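PDB 3CJY: putative thioesterase from Novosphingobium aromaticivorans, which probably hydrolyses acyl-coenzyme A thioesters by means of two hotdog domains in one chain, and binds calcium. Local coordinates for residues G31-F36 against T67-V72; G148-E153 against W167-D172; R163-L168 against L221-I226; F184-P189 against G251-L256. One frame throughout, in Å; residues are numbered along the deposited sequence. Where two conformers were deposited one is given.

Contact 1: G31-F36 against T67-V72; sequences GHAYLF and TPLGSV
The methyl CB of A33 lies against L69, 3.8 Å from both L69 CB and L69 CD2. L69 CG stands anti to the backbone N (chi1 175°), and the alanine is small enough to let the leucine branch lie close to the strand. L35 CB and T67 CB come within 3.9 Å of each other, nearer the buried end. Two nearly straight backbone bonds frame these pairs. L69 N donates to A33 O at 2.9 Å from above the carbonyl plane, while L35 N approaches T67 O nearly along the C=O axis, also at 2.9 Å. Water 1 extends the link by donating to L35 O and accepting from T67 N. L69 and G70 are the two central residues of a turn, and G70, with its positive phi, suits the third position. The arrangement is that of an isolated beta bridge, Y34 with P68, beside a type II turn; it joins the lead-in to helix 37-52 to the loop before strand 72-79 of the N-terminal hotdog domain.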
loop_
_atom_site.group_PDB
_atom_site.type_symbol
_atom_site.label_atom_id
_atom_site.label_comp_id
_atom_site.label_asym_id
_atom_site.label_seq_id
_atom_site.Cartn_x
_atom_site.Cartn_y
_atom_site.Cartn_z
ATOM N N GLY A 31 -10.224 12.116 -25.995
ATOM C CA GLY A 31 -9.060 11.936 -26.815
ATOM C C GLY A 31 -8.217 10.814 -26.311
ATOM O O GLY A 31 -7.250 10.398 -26.947
ATOM N N HIS A 32 -8.591 10.339 -25.130
ATOM C CA HIS A 32 -7.894 9.254 -24.487
ATOM C C HIS A 32 -8.883 8.232 -23.941
ATOM O O HIS A 32 -9.955 8.569 -23.410
ATOM C CB HIS A 32 -7.022 9.782 -23.364
ATOM C CG HIS A 32 -6.155 10.927 -23.774
ATOM N ND1 HIS A 32 -6.661 12.190 -24.001
ATOM C CD2 HIS A 32 -4.828 10.998 -24.040
ATOM C CE1 HIS A 32 -5.685 12.990 -24.394
ATOM N NE2 HIS A 32 -4.562 12.293 -24.421
ATOM N N ALA A 33 -8.496 6.985 -24.098
ATOM C CA ALA A 33 -9.260 5.851 -23.607
ATOM C C ALA A 33 -8.276 4.737 -23.325
ATOM O O ALA A 33 -7.646 4.182 -24.254
ATOM C CB ALA A 33 -10.253 5.423 -24.610
ATOM N N TYR A 34 -8.158 4.381 -22.053
ATOM C CA TYR A 34 -7.253 3.313 -21.649
ATOM C C TYR A 34 -7.896 2.541 -20.519
ATOM O O TYR A 34 -8.829 3.016 -19.856
ATOM C CB TYR A 34 -5.871 3.864 -21.244
ATOM C CG TYR A 34 -5.997 5.042 -20.320
ATOM C CD1 TYR A 34 -6.075 4.879 -18.936
ATOM C CD2 TYR A 34 -6.100 6.330 -20.841
ATOM C CE1 TYR A 34 -6.244 5.967 -18.104
ATOM C CE2 TYR A 34 -6.263 7.410 -20.018
ATOM C CZ TYR A 34 -6.349 7.224 -18.658
ATOM O OH TYR A 34 -6.491 8.346 -17.875
ATOM N N LEU A 35 -7.381 1.345 -20.323
ATOM C CA LEU A 35 -7.827 0.452 -19.274
ATOM C C LEU A 35 -7.690 1.131 -17.919
ATOM O O LEU A 35 -6.633 1.674 -17.546
ATOM C CB LEU A 35 -7.026 -0.862 -19.315
ATOM C CG LEU A 35 -7.382 -1.929 -18.276
ATOM C CD1 LEU A 35 -8.815 -2.445 -18.407
ATOM C CD2 LEU A 35 -6.364 -3.087 -18.401
ATOM N N PHE A 36 -8.835 1.149 -17.240
ATOM C CA PHE A 36 -8.962 1.653 -15.877
ATOM C C PHE A 36 -7.988 0.918 -14.948
ATOM O O PHE A 36 -7.920 -0.299 -14.935
ATOM C CB PHE A 36 -10.440 1.477 -15.437
ATOM C CG PHE A 36 -10.750 1.931 -14.045
ATOM C CD1 PHE A 36 -10.256 3.108 -13.539
ATOM C CD2 PHE A 36 -11.620 1.169 -13.277
ATOM C CE1 PHE A 36 -10.595 3.525 -12.246
ATOM C CE2 PHE A 36 -11.952 1.560 -11.983
ATOM C CZ PHE A 36 -11.450 2.752 -11.494
ATOM N N THR A 67 -2.443 0.830 -21.257
ATOM C CA THR A 67 -3.125 -0.181 -22.060
ATOM C C THR A 67 -4.281 0.512 -22.812
ATOM O O THR A 67 -5.326 0.783 -22.253
ATOM C CB THR A 67 -3.656 -1.333 -21.227
ATOM O OG1 THR A 67 -2.577 -1.851 -20.453
ATOM C CG2 THR A 67 -4.244 -2.446 -22.117
ATOM N N PRO A 68 -4.057 0.838 -24.077
ATOM C CA PRO A 68 -5.087 1.503 -24.834
ATOM C C PRO A 68 -6.357 0.704 -24.985
ATOM O O PRO A 68 -6.362 -0.538 -24.994
ATOM C CB PRO A 68 -4.439 1.678 -26.220
ATOM C CG PRO A 68 -2.970 1.462 -26.006
ATOM C CD PRO A 68 -2.881 0.508 -24.889
ATOM N N LEU A 69 -7.461 1.425 -25.091
ATOM C CA LEU A 69 -8.728 0.788 -25.455
ATOM C C LEU A 69 -8.518 -0.096 -26.675
ATOM O O LEU A 69 -7.875 0.298 -27.653
ATOM C CB LEU A 69 -9.761 1.846 -25.829
ATOM C CG LEU A 69 -11.125 1.438 -26.344
ATOM C CD1 LEU A 69 -11.957 0.616 -25.326
ATOM C CD2 LEU A 69 -11.869 2.733 -26.748
ATOM N N GLY A 70 -9.077 -1.289 -26.607
ATOM C CA GLY A 70 -9.012 -2.223 -27.698
ATOM C C GLY A 70 -7.843 -3.201 -27.679
ATOM O O GLY A 70 -7.793 -4.134 -28.497
ATOM N N SER A 71 -6.886 -2.978 -26.783
ATOM C CA SER A 71 -5.741 -3.893 -26.670
ATOM C C SER A 71 -6.162 -5.227 -26.092
ATOM O O SER A 71 -7.145 -5.348 -25.363
ATOM C CB SER A 71 -4.678 -3.409 -25.667
ATOM O OG SER A 71 -4.429 -2.018 -25.669
ATOM N N VAL A 72 -5.356 -6.225 -26.404
ATOM C CA VAL A 72 -5.465 -7.519 -25.759
ATOM C C VAL A 72 -4.415 -7.467 -24.644
ATOM O O VAL A 72 -3.206 -7.264 -24.886
ATOM C CB VAL A 72 -5.203 -8.726 -26.691
ATOM C CG1 VAL A 72 -5.146 -10.006 -25.857
ATOM C CG2 VAL A 72 -6.276 -8.834 -27.790
HETATM O O HOH W 1 -3.993 1.745 -18.752
#

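Contact 2: G148-E153 against W167-D172; sequences GIEVRE and WLRRKD
E150 OE1 is gripped by R169 and by water 3. R169 NH2 donates to it at 2.7 Å on the syn side, close to the guanidinium plane, while R169 NE adds a weak bond at 3.3 Å; water 3 accepts from that same NE and donates to OE1, bridging the two groups. The carboxylate and guanidinium planes are turned 50° apart, and the bend of R169 at chi3 (60°) carries NE toward its partner. The other carboxylate oxygen, E150 OE2, receives R152 NH2 at 2.8 Å from above the carboxylate plane. One glutamate thus stands between two arginines whose NH2 atoms are 4.4 Å apart, and would probably offset their mutual repulsion. R152 also has a second acidic partner in D128.

The face of I149, V151 and L168 is mostly apolar: V151 CG2 lies 3.6 Å from L168 CD2, the two side chains running side by side, and I149 CD1 rests on the aliphatic CG of R170 at 3.7 Å. Branched and aliphatic residues fit here because F184 of helix 178-185 packs against I149, L168 and R170. R170 turns its own charge to D172, held side-on by NE and NH2. Backbone bonds pair E150 with R169 and R152 with W167, giving an antiparallel beta hairpin, with one face salt-bridged and the other packed against helix 178-185, in the C-terminal hotdog domain.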
loop_
_atom_site.group_PDB
_atom_site.type_symbol
_atom_site.label_atom_id
_atom_site.label_comp_id
_atom_site.label_asym_id
_atom_site.label_seq_id
_atom_site.Cartn_x
_atom_site.Cartn_y
_atom_site.Cartn_z
ATOM N N GLY A 148 -21.084 3.105 -16.003
ATOM C CA GLY A 148 -21.667 1.932 -15.375
ATOM C C GLY A 148 -21.730 1.994 -13.855
ATOM O O GLY A 148 -22.155 1.043 -13.222
ATOM N N ILE A 149 -21.371 3.134 -13.289
ATOM C CA ILE A 149 -21.368 3.271 -11.851
ATOM C C ILE A 149 -22.262 4.416 -11.435
ATOM O O ILE A 149 -22.195 5.501 -12.008
ATOM C CB ILE A 149 -19.935 3.583 -11.326
ATOM C CG1 ILE A 149 -18.907 2.569 -11.871
ATOM C CG2 ILE A 149 -19.942 3.621 -9.807
ATOM C CD1 ILE A 149 -19.207 1.097 -11.497
ATOM N N GLU A 150 -23.134 4.144 -10.472
ATOM C CA GLU A 150 -23.977 5.170 -9.891
ATOM C C GLU A 150 -23.206 5.825 -8.727
ATOM O O GLU A 150 -22.743 5.136 -7.807
ATOM C CB GLU A 150 -25.331 4.590 -9.447
ATOM C CG GLU A 150 -26.299 5.672 -8.949
ATOM C CD GLU A 150 -27.665 5.119 -8.615
ATOM O OE1 GLU A 150 -27.841 3.864 -8.644
ATOM O OE2 GLU A 150 -28.542 5.952 -8.300
ATOM N N VAL A 151 -23.032 7.141 -8.795
ATOM C CA VAL A 151 -22.237 7.873 -7.795
ATOM C C VAL A 151 -23.011 8.951 -7.100
ATOM O O VAL A 151 -23.647 9.792 -7.745
ATOM C CB VAL A 151 -20.972 8.510 -8.472
ATOM C CG1 VAL A 151 -20.049 9.177 -7.487
ATOM C CG2 VAL A 151 -20.182 7.487 -9.322
ATOM N N ARG A 152 -22.982 8.911 -5.781
ATOM C CA ARG A 152 -23.605 9.940 -4.990
ATOM C C ARG A 152 -22.609 10.577 -4.018
ATOM O O ARG A 152 -21.635 9.954 -3.579
ATOM C CB ARG A 152 -24.776 9.369 -4.237
ATOM C CG ARG A 152 -25.846 8.840 -5.193
ATOM C CD ARG A 152 -27.039 8.295 -4.441
ATOM N NE ARG A 152 -28.015 7.702 -5.374
ATOM C CZ ARG A 152 -29.090 7.049 -4.974
ATOM N NH1 ARG A 152 -29.379 6.958 -3.693
ATOM N NH2 ARG A 152 -29.887 6.493 -5.861
ATOM N N GLU A 153 -22.875 11.834 -3.689
ATOM C CA GLU A 153 -21.996 12.596 -2.772
ATOM C C GLU A 153 -22.320 12.267 -1.326
ATOM O O GLU A 153 -23.422 12.558 -0.866
ATOM C CB GLU A 153 -22.199 14.095 -2.939
ATOM C CG GLU A 153 -21.938 14.652 -4.297
ATOM C CD GLU A 153 -20.457 14.714 -4.676
ATOM O OE1 GLU A 153 -19.606 14.488 -3.782
ATOM O OE2 GLU A 153 -20.153 15.021 -5.870
ATOM N N TRP A 167 -20.747 7.554 -2.318
ATOM C CA TRP A 167 -21.465 6.300 -2.379
ATOM C C TRP A 167 -21.357 5.826 -3.836
ATOM O O TRP A 167 -21.681 6.556 -4.791
ATOM C CB TRP A 167 -22.941 6.427 -1.982
ATOM C CG TRP A 167 -23.212 6.561 -0.537
ATOM C CD1 TRP A 167 -23.658 7.672 0.104
ATOM C CD2 TRP A 167 -23.067 5.553 0.459
ATOM N NE1 TRP A 167 -23.833 7.413 1.431
ATOM C CE2 TRP A 167 -23.441 6.132 1.695
ATOM C CE3 TRP A 167 -22.653 4.239 0.449
ATOM C CZ2 TRP A 167 -23.452 5.394 2.894
ATOM C CZ3 TRP A 167 -22.651 3.518 1.639
ATOM C CH2 TRP A 167 -23.049 4.090 2.830
ATOM N N LEU A 168 -20.932 4.585 -4.002
ATOM C CA LEU A 168 -20.764 3.973 -5.319
ATOM C C LEU A 168 -21.555 2.689 -5.438
ATOM O O LEU A 168 -21.612 1.907 -4.524
ATOM C CB LEU A 168 -19.292 3.622 -5.592
ATOM C CG LEU A 168 -18.298 4.770 -5.476
ATOM C CD1 LEU A 168 -16.864 4.178 -5.637
ATOM C CD2 LEU A 168 -18.588 5.895 -6.461
ATOM N N ARG A 169 -22.182 2.498 -6.585
ATOM C CA ARG A 169 -22.936 1.281 -6.808
ATOM C C ARG A 169 -22.845 0.887 -8.270
ATOM O O ARG A 169 -23.131 1.722 -9.167
ATOM C CB ARG A 169 -24.399 1.459 -6.418
ATOM C CG ARG A 169 -25.151 0.124 -6.577
ATOM C CD ARG A 169 -26.570 0.193 -6.107
ATOM N NE ARG A 169 -27.413 1.160 -6.804
ATOM C CZ ARG A 169 -28.676 1.402 -6.426
ATOM N NH1 ARG A 169 -29.191 0.733 -5.403
ATOM N NH2 ARG A 169 -29.434 2.305 -7.050
ATOM N N ARG A 170 -22.437 -0.351 -8.504
ATOM C CA ARG A 170 -22.417 -0.902 -9.876
ATOM C C ARG A 170 -23.839 -1.048 -10.392
ATOM O O ARG A 170 -24.712 -1.691 -9.754
ATOM C CB ARG A 170 -21.701 -2.245 -9.961
ATOM C CG ARG A 170 -20.199 -2.096 -9.891
ATOM C CD ARG A 170 -19.509 -3.355 -9.802
ATOM N NE ARG A 170 -19.714 -4.125 -10.994
ATOM C CZ ARG A 170 -18.874 -5.077 -11.386
ATOM N NH1 ARG A 170 -17.773 -5.323 -10.684
ATOM N NH2 ARG A 170 -19.114 -5.748 -12.501
ATOM N N LYS A 171 -24.079 -0.467 -11.559
ATOM C CA LYS A 171 -25.400 -0.553 -12.169
ATOM C C LYS A 171 -25.734 -1.985 -12.591
ATOM O O LYS A 171 -26.897 -2.319 -12.764
ATOM C CB LYS A 171 -25.521 0.418 -13.358
ATOM C CG LYS A 171 -25.556 1.924 -12.908
ATOM C CD LYS A 171 -25.626 2.892 -14.096
ATOM C CE LYS A 171 -25.302 4.314 -13.699
ATOM N NZ LYS A 171 -25.448 5.220 -14.897
ATOM N N ASP A 172 -24.710 -2.799 -12.780
ATOM C CA ASP A 172 -24.909 -4.182 -13.208
ATOM C C ASP A 172 -25.222 -5.153 -12.060
ATOM O O ASP A 172 -25.388 -6.360 -12.269
ATOM C CB ASP A 172 -23.740 -4.680 -14.060
ATOM C CG ASP A 172 -22.466 -4.823 -13.288
ATOM O OD1 ASP A 172 -22.456 -4.649 -12.049
ATOM O OD2 ASP A 172 -21.453 -5.107 -13.953
HETATM O O HOH W 2 -21.933 -1.692 -13.643
HETATM O O HOH W 3 -26.949 1.316 -9.367
#

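Contact 3: R163-L168 against L221-I226; sequences RTRLWL and LCDMII
R165 and D223 supply the charged link between the strands, a salt bridge in which R165 NE donates to D223 OD1 at 2.9 Å. The bond is straight (172°) and lies in the guanidinium plane, but reaches the oxygen from above the carboxylate plane. With D223 CG anti to the backbone N (chi1 -177°), the carboxylate is set beside R165, the two side chains running side by side. Water 4 donates to D223 OD1 and to M224 O while accepting from R163 NH1, and water 5 links R165 NH2 to D223 OD2, which also accepts from W241. An alanine in place of R165 would probably leave the buried D223 without its charged mate and take away the guanidinium face over which R163 CD lies. A different kind of contact is made by I225 CD1, a methyl group 3.7 Å above the centre of the flat R163 guanidinium.

Backbone bonds pair T164 with M224 and L166 with C222, C222 N meeting L166 O at 2.7 Å. This is regular antiparallel pairing in the sheet that wraps the central helix of a hotdog domain, and it sorts the side chains onto two faces.

Among the apolar contacts, those on the helix side gather round selenomethionine M224. Its flexible chain, bent at chi3 (-75°), lays CE 3.5 Å from T164 CG2 and 3.8 Å from L166 CD1, while L168 CD1 touches C222 CB at 3.5 Å. On the other face L221 packs over the W167 ring, a CH-pi contact with CB 4.0 Å from the six-membered ring centroid.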
loop_
_atom_site.group_PDB
_atom_site.type_symbol
_atom_site.label_atom_id
_atom_site.label_comp_id
_atom_site.label_asym_id
_atom_site.label_seq_id
_atom_site.Cartn_x
_atom_site.Cartn_y
_atom_site.Cartn_z
ATOM N N ARG A 163 -10.368 15.269 1.997
ATOM C CA ARG A 163 -11.273 14.131 1.913
ATOM C C ARG A 163 -12.348 14.231 0.842
ATOM O O ARG A 163 -12.862 15.311 0.526
ATOM C CB ARG A 163 -11.913 13.826 3.270
ATOM C CG ARG A 163 -10.942 13.560 4.425
ATOM C CD ARG A 163 -11.650 13.171 5.666
ATOM N NE ARG A 163 -10.722 12.883 6.763
ATOM C CZ ARG A 163 -10.196 11.687 7.032
ATOM N NH1 ARG A 163 -10.451 10.639 6.294
ATOM N NH2 ARG A 163 -9.359 11.541 8.062
ATOM N N THR A 164 -12.684 13.056 0.337
ATOM C CA THR A 164 -13.791 12.848 -0.622
ATOM C C THR A 164 -14.486 11.552 -0.220
ATOM O O THR A 164 -13.841 10.498 -0.075
ATOM C CB THR A 164 -13.317 12.818 -2.067
ATOM O OG1 THR A 164 -12.805 14.113 -2.434
ATOM C CG2 THR A 164 -14.451 12.397 -3.019
ATOM N N ARG A 165 -15.789 11.661 0.030
ATOM C CA ARG A 165 -16.628 10.507 0.398
ATOM C C ARG A 165 -17.782 10.362 -0.577
ATOM O O ARG A 165 -18.595 11.258 -0.745
ATOM C CB ARG A 165 -17.125 10.627 1.819
ATOM C CG ARG A 165 -16.034 10.644 2.832
ATOM C CD ARG A 165 -16.457 11.034 4.221
ATOM N NE ARG A 165 -15.422 10.644 5.159
ATOM C CZ ARG A 165 -15.144 11.274 6.279
ATOM N NH1 ARG A 165 -15.802 12.378 6.581
ATOM N NH2 ARG A 165 -14.191 10.811 7.069
ATOM N N LEU A 166 -17.751 9.256 -1.312
ATOM C CA LEU A 166 -18.750 8.943 -2.330
ATOM C C LEU A 166 -19.449 7.609 -2.043
ATOM O O LEU A 166 -18.807 6.649 -1.606
ATOM C CB LEU A 166 -18.032 8.819 -3.695
ATOM C CG LEU A 166 -17.223 10.013 -4.149
ATOM C CD1 LEU A 166 -16.532 9.606 -5.486
ATOM C CD2 LEU A 166 -18.099 11.174 -4.386
ATOM N N TRP A 167 -20.747 7.554 -2.318
ATOM C CA TRP A 167 -21.465 6.300 -2.379
ATOM C C TRP A 167 -21.357 5.826 -3.836
ATOM O O TRP A 167 -21.681 6.556 -4.791
ATOM C CB TRP A 167 -22.941 6.427 -1.982
ATOM C CG TRP A 167 -23.212 6.561 -0.537
ATOM C CD1 TRP A 167 -23.658 7.672 0.104
ATOM C CD2 TRP A 167 -23.067 5.553 0.459
ATOM N NE1 TRP A 167 -23.833 7.413 1.431
ATOM C CE2 TRP A 167 -23.441 6.132 1.695
ATOM C CE3 TRP A 167 -22.653 4.239 0.449
ATOM C CZ2 TRP A 167 -23.452 5.394 2.894
ATOM C CZ3 TRP A 167 -22.651 3.518 1.639
ATOM C CH2 TRP A 167 -23.049 4.090 2.830
ATOM N N LEU A 168 -20.932 4.585 -4.002
ATOM C CA LEU A 168 -20.764 3.973 -5.319
ATOM C C LEU A 168 -21.555 2.689 -5.438
ATOM O O LEU A 168 -21.612 1.907 -4.524
ATOM C CB LEU A 168 -19.292 3.622 -5.592
ATOM C CG LEU A 168 -18.298 4.770 -5.476
ATOM C CD1 LEU A 168 -16.864 4.178 -5.637
ATOM C CD2 LEU A 168 -18.588 5.895 -6.461
ATOM N N LEU A 221 -19.457 2.671 0.460
ATOM C CA LEU A 221 -18.937 3.978 0.840
ATOM C C LEU A 221 -17.443 3.961 0.495
ATOM O O LEU A 221 -16.659 3.207 1.092
ATOM C CB LEU A 221 -19.139 4.270 2.315
ATOM C CG LEU A 221 -18.659 5.657 2.702
ATOM C CD1 LEU A 221 -19.365 6.776 1.921
ATOM C CD2 LEU A 221 -18.812 5.823 4.213
ATOM N N CYS A 222 -17.089 4.861 -0.429
ATOM C CA CYS A 222 -15.729 5.048 -0.950
ATOM C C CYS A 222 -15.203 6.291 -0.210
ATOM O O CYS A 222 -15.503 7.440 -0.537
ATOM C CB CYS A 222 -15.753 5.206 -2.467
ATOM S SG CYS A 222 -14.145 5.586 -3.168
ATOM N N ASP A 223 -14.433 6.006 0.833
ATOM C CA ASP A 223 -13.994 7.000 1.814
ATOM C C ASP A 223 -12.504 7.292 1.671
ATOM O O ASP A 223 -11.680 6.528 2.148
ATOM C CB ASP A 223 -14.343 6.331 3.177
ATOM C CG ASP A 223 -14.056 7.184 4.390
ATOM O OD1 ASP A 223 -13.816 8.385 4.252
ATOM O OD2 ASP A 223 -14.092 6.589 5.500
HETATM N N MSE A 224 -12.211 8.419 1.026
HETATM C CA MSE A 224 -10.890 8.812 0.553
HETATM C C MSE A 224 -10.282 10.024 1.172
HETATM O O MSE A 224 -10.962 10.983 1.576
HETATM C CB MSE A 224 -10.969 9.078 -0.981
HETATM C CG MSE A 224 -11.451 7.898 -1.791
HETATM SE SE MSE A 224 -11.618 8.100 -3.670
HETATM C CE MSE A 224 -13.213 9.168 -3.636
ATOM N N ILE A 225 -8.957 9.985 1.252
ATOM C CA ILE A 225 -8.198 11.149 1.674
ATOM C C ILE A 225 -6.955 11.296 0.801
ATOM O O ILE A 225 -6.297 10.303 0.438
ATOM C CB ILE A 225 -7.808 11.088 3.215
ATOM C CG1 ILE A 225 -7.168 12.388 3.670
ATOM C CG2 ILE A 225 -6.870 9.889 3.458
ATOM C CD1 ILE A 225 -7.081 12.562 5.192
ATOM N N ILE A 226 -6.628 12.539 0.476
ATOM C CA ILE A 226 -5.332 12.890 -0.153
ATOM C C ILE A 226 -4.623 13.711 0.927
ATOM O O ILE A 226 -4.944 14.866 1.171
ATOM C CB ILE A 226 -5.492 13.786 -1.424
ATOM C CG1 ILE A 226 -6.392 13.127 -2.459
ATOM C CG2 ILE A 226 -4.131 14.056 -1.984
ATOM C CD1 ILE A 226 -5.870 11.787 -3.000
HETATM O O HOH W 4 -12.180 10.387 3.947
HETATM O O HOH W 5 -13.380 7.991 7.505
#

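Contact 4: F184-P189 against G251-L256; sequences FADFLP and GAQSLL
Q253 and D186 make the one direct hydrogen bond between the two segments, Q253 NE2 donating to D186 OD1 at 2.8 Å. D186 lies at the break between helices 178-185 and 188-196. The donor comes nearly along the C-O axis, and the amide and carboxylate planes are 23° apart. NE2 also donates to water 6 at 3.0 Å, which in turn donates to A185 O at 2.8 Å. Q253 CG stands between its own backbone N and carbonyl carbon (chi1 62°), and the chain, extended beyond it, carries the amide to D186.

Carbon walls flank the amide: L188 CB is 3.9 Å from NE2, and P189 CG is 3.8 Å from OE1. Further along, L255 CD2 packs on P189 CG at 3.9 Å. This is helix-on-sheet packing of a hotdog domain. An alanine in place of Q253 would probably leave D186 and water 6 without this donor and open a gap beside L188 and P189.

Outside the pair, S204 bonds to Q253 OE1 and so helps fix which way round the amide sits, while N207 also donates to D186 OD1. An aspartate, glutamine and hydroxyl set of this kind recalls the active site of thioesterase II enzymes, consistent with a similar site here. G251 suits the strand because a CB there would press tightly against A185 CB, and S254 bonds to R210 of the second subunit.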
loop_
_atom_site.group_PDB
_atom_site.type_symbol
_atom_site.label_atom_id
_atom_site.label_comp_id
_atom_site.label_asym_id
_atom_site.label_seq_id
_atom_site.Cartn_x
_atom_site.Cartn_y
_atom_site.Cartn_z
ATOM N N PHE A 184 -13.333 0.144 -7.138
ATOM C CA PHE A 184 -13.750 1.291 -6.351
ATOM C C PHE A 184 -12.598 1.985 -5.618
ATOM O O PHE A 184 -12.623 3.203 -5.363
ATOM C CB PHE A 184 -14.851 0.899 -5.356
ATOM C CG PHE A 184 -16.181 0.568 -6.002
ATOM C CD1 PHE A 184 -16.500 1.038 -7.276
ATOM C CD2 PHE A 184 -17.174 -0.067 -5.269
ATOM C CE1 PHE A 184 -17.800 0.841 -7.808
ATOM C CE2 PHE A 184 -18.450 -0.307 -5.819
ATOM C CZ PHE A 184 -18.729 0.134 -7.105
ATOM N N ALA A 185 -11.580 1.193 -5.254
ATOM C CA ALA A 185 -10.370 1.704 -4.616
ATOM C C ALA A 185 -9.649 2.697 -5.543
ATOM O O ALA A 185 -9.004 3.622 -5.096
ATOM C CB ALA A 185 -9.372 0.538 -4.226
ATOM N N ASP A 186 -9.767 2.475 -6.856
ATOM C CA ASP A 186 -9.100 3.348 -7.840
ATOM C C ASP A 186 -9.907 4.588 -8.241
ATOM O O ASP A 186 -9.696 5.173 -9.312
ATOM C CB ASP A 186 -8.651 2.555 -9.042
ATOM C CG ASP A 186 -7.597 3.299 -9.895
ATOM O OD1 ASP A 186 -6.694 3.929 -9.328
ATOM O OD2 ASP A 186 -7.692 3.251 -11.142
ATOM N N PHE A 187 -10.780 5.024 -7.343
ATOM C CA PHE A 187 -11.442 6.308 -7.474
ATOM C C PHE A 187 -10.613 7.453 -6.817
ATOM O O PHE A 187 -10.980 8.617 -6.847
ATOM C CB PHE A 187 -12.851 6.257 -6.890
ATOM C CG PHE A 187 -13.900 5.788 -7.858
ATOM C CD1 PHE A 187 -13.829 4.523 -8.427
ATOM C CD2 PHE A 187 -14.986 6.615 -8.164
ATOM C CE1 PHE A 187 -14.767 4.084 -9.316
ATOM C CE2 PHE A 187 -15.967 6.173 -9.046
ATOM C CZ PHE A 187 -15.855 4.895 -9.610
ATOM N N LEU A 188 -9.431 7.118 -6.313
ATOM C CA LEU A 188 -8.588 8.139 -5.666
ATOM C C LEU A 188 -8.189 9.264 -6.612
ATOM O O LEU A 188 -7.996 10.365 -6.154
ATOM C CB LEU A 188 -7.363 7.548 -4.950
ATOM C CG LEU A 188 -7.643 7.064 -3.543
ATOM C CD1 LEU A 188 -6.542 6.173 -3.016
ATOM C CD2 LEU A 188 -7.890 8.269 -2.609
ATOM N N PRO A 189 -7.975 8.978 -7.920
ATOM C CA PRO A 189 -7.675 10.158 -8.777
ATOM C C PRO A 189 -8.764 11.255 -8.738
ATOM O O PRO A 189 -8.480 12.442 -8.823
ATOM C CB PRO A 189 -7.453 9.523 -10.155
ATOM C CG PRO A 189 -6.992 8.123 -9.841
ATOM C CD PRO A 189 -7.762 7.700 -8.645
ATOM N N GLY A 251 -7.230 0.680 0.517
ATOM C CA GLY A 251 -6.362 0.807 -0.638
ATOM C C GLY A 251 -5.581 2.094 -0.561
ATOM O O GLY A 251 -5.802 2.929 0.293
ATOM N N ALA A 252 -4.639 2.187 -1.447
ATOM C CA ALA A 252 -3.802 3.374 -1.529
ATOM C C ALA A 252 -3.089 3.401 -2.852
ATOM O O ALA A 252 -3.007 2.412 -3.544
ATOM C CB ALA A 252 -2.795 3.382 -0.403
ATOM N N GLN A 253 -2.589 4.583 -3.188
ATOM C CA GLN A 253 -1.760 4.794 -4.373
ATOM C C GLN A 253 -1.041 6.125 -4.312
ATOM O O GLN A 253 -1.371 7.001 -3.516
ATOM C CB GLN A 253 -2.557 4.807 -5.669
ATOM C CG GLN A 253 -3.607 5.939 -5.742
ATOM C CD GLN A 253 -4.371 5.934 -7.045
ATOM O OE1 GLN A 253 -4.052 6.713 -7.955
ATOM N NE2 GLN A 253 -5.353 5.044 -7.160
ATOM N N SER A 254 -0.025 6.219 -5.154
ATOM C CA SER A 254 0.710 7.452 -5.404
ATOM C C SER A 254 0.385 7.861 -6.804
ATOM O O SER A 254 0.082 7.012 -7.640
ATOM C CB SER A 254 2.210 7.287 -5.200
ATOM O OG SER A 254 2.454 6.959 -3.849
ATOM N N LEU A 255 0.424 9.154 -7.052
ATOM C CA LEU A 255 0.050 9.713 -8.340
ATOM C C LEU A 255 1.023 10.749 -8.840
ATOM O O LEU A 255 1.619 11.499 -8.064
ATOM C CB LEU A 255 -1.325 10.376 -8.234
ATOM C CG LEU A 255 -2.566 9.633 -7.678
ATOM C CD1 LEU A 255 -2.825 9.986 -6.224
ATOM C CD2 LEU A 255 -3.817 9.972 -8.503
ATOM N N LEU A 256 1.162 10.789 -10.170
ATOM C CA LEU A 256 1.993 11.791 -10.852
ATOM C C LEU A 256 1.046 12.923 -11.192
ATOM O O LEU A 256 -0.020 12.726 -11.810
ATOM C CB LEU A 256 2.595 11.225 -12.143
ATOM C CG LEU A 256 3.467 12.193 -12.947
ATOM C CD1 LEU A 256 4.813 12.178 -12.327
ATOM C CD2 LEU A 256 3.553 11.789 -14.405
HETATM O O HOH W 6 -6.217 3.339 -4.886
#

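In the fold
From the N terminus, contact 1 comes first: it closes a loop of 30 residues that holds helix 37-52 and strand 56-63, all within the N-terminal hotdog domain. The other three belong to the C-terminal domain. Contact 2 closes a short hairpin, and contact 3 starts on the strand where contact 2 ends, sharing W167 and L168, so that 149-153, 163-170 and 220-230 are successive neighbours in the sheet. Contact 4 alternates with contact 3 along the chain: its helical segment leaves after 163-168 and its strand follows 221-226. F184 packs on contact 2, and M224 of contact 3 meets F187 and L188. F36 touches D186, joining contacts 1 and 4 across the two domains.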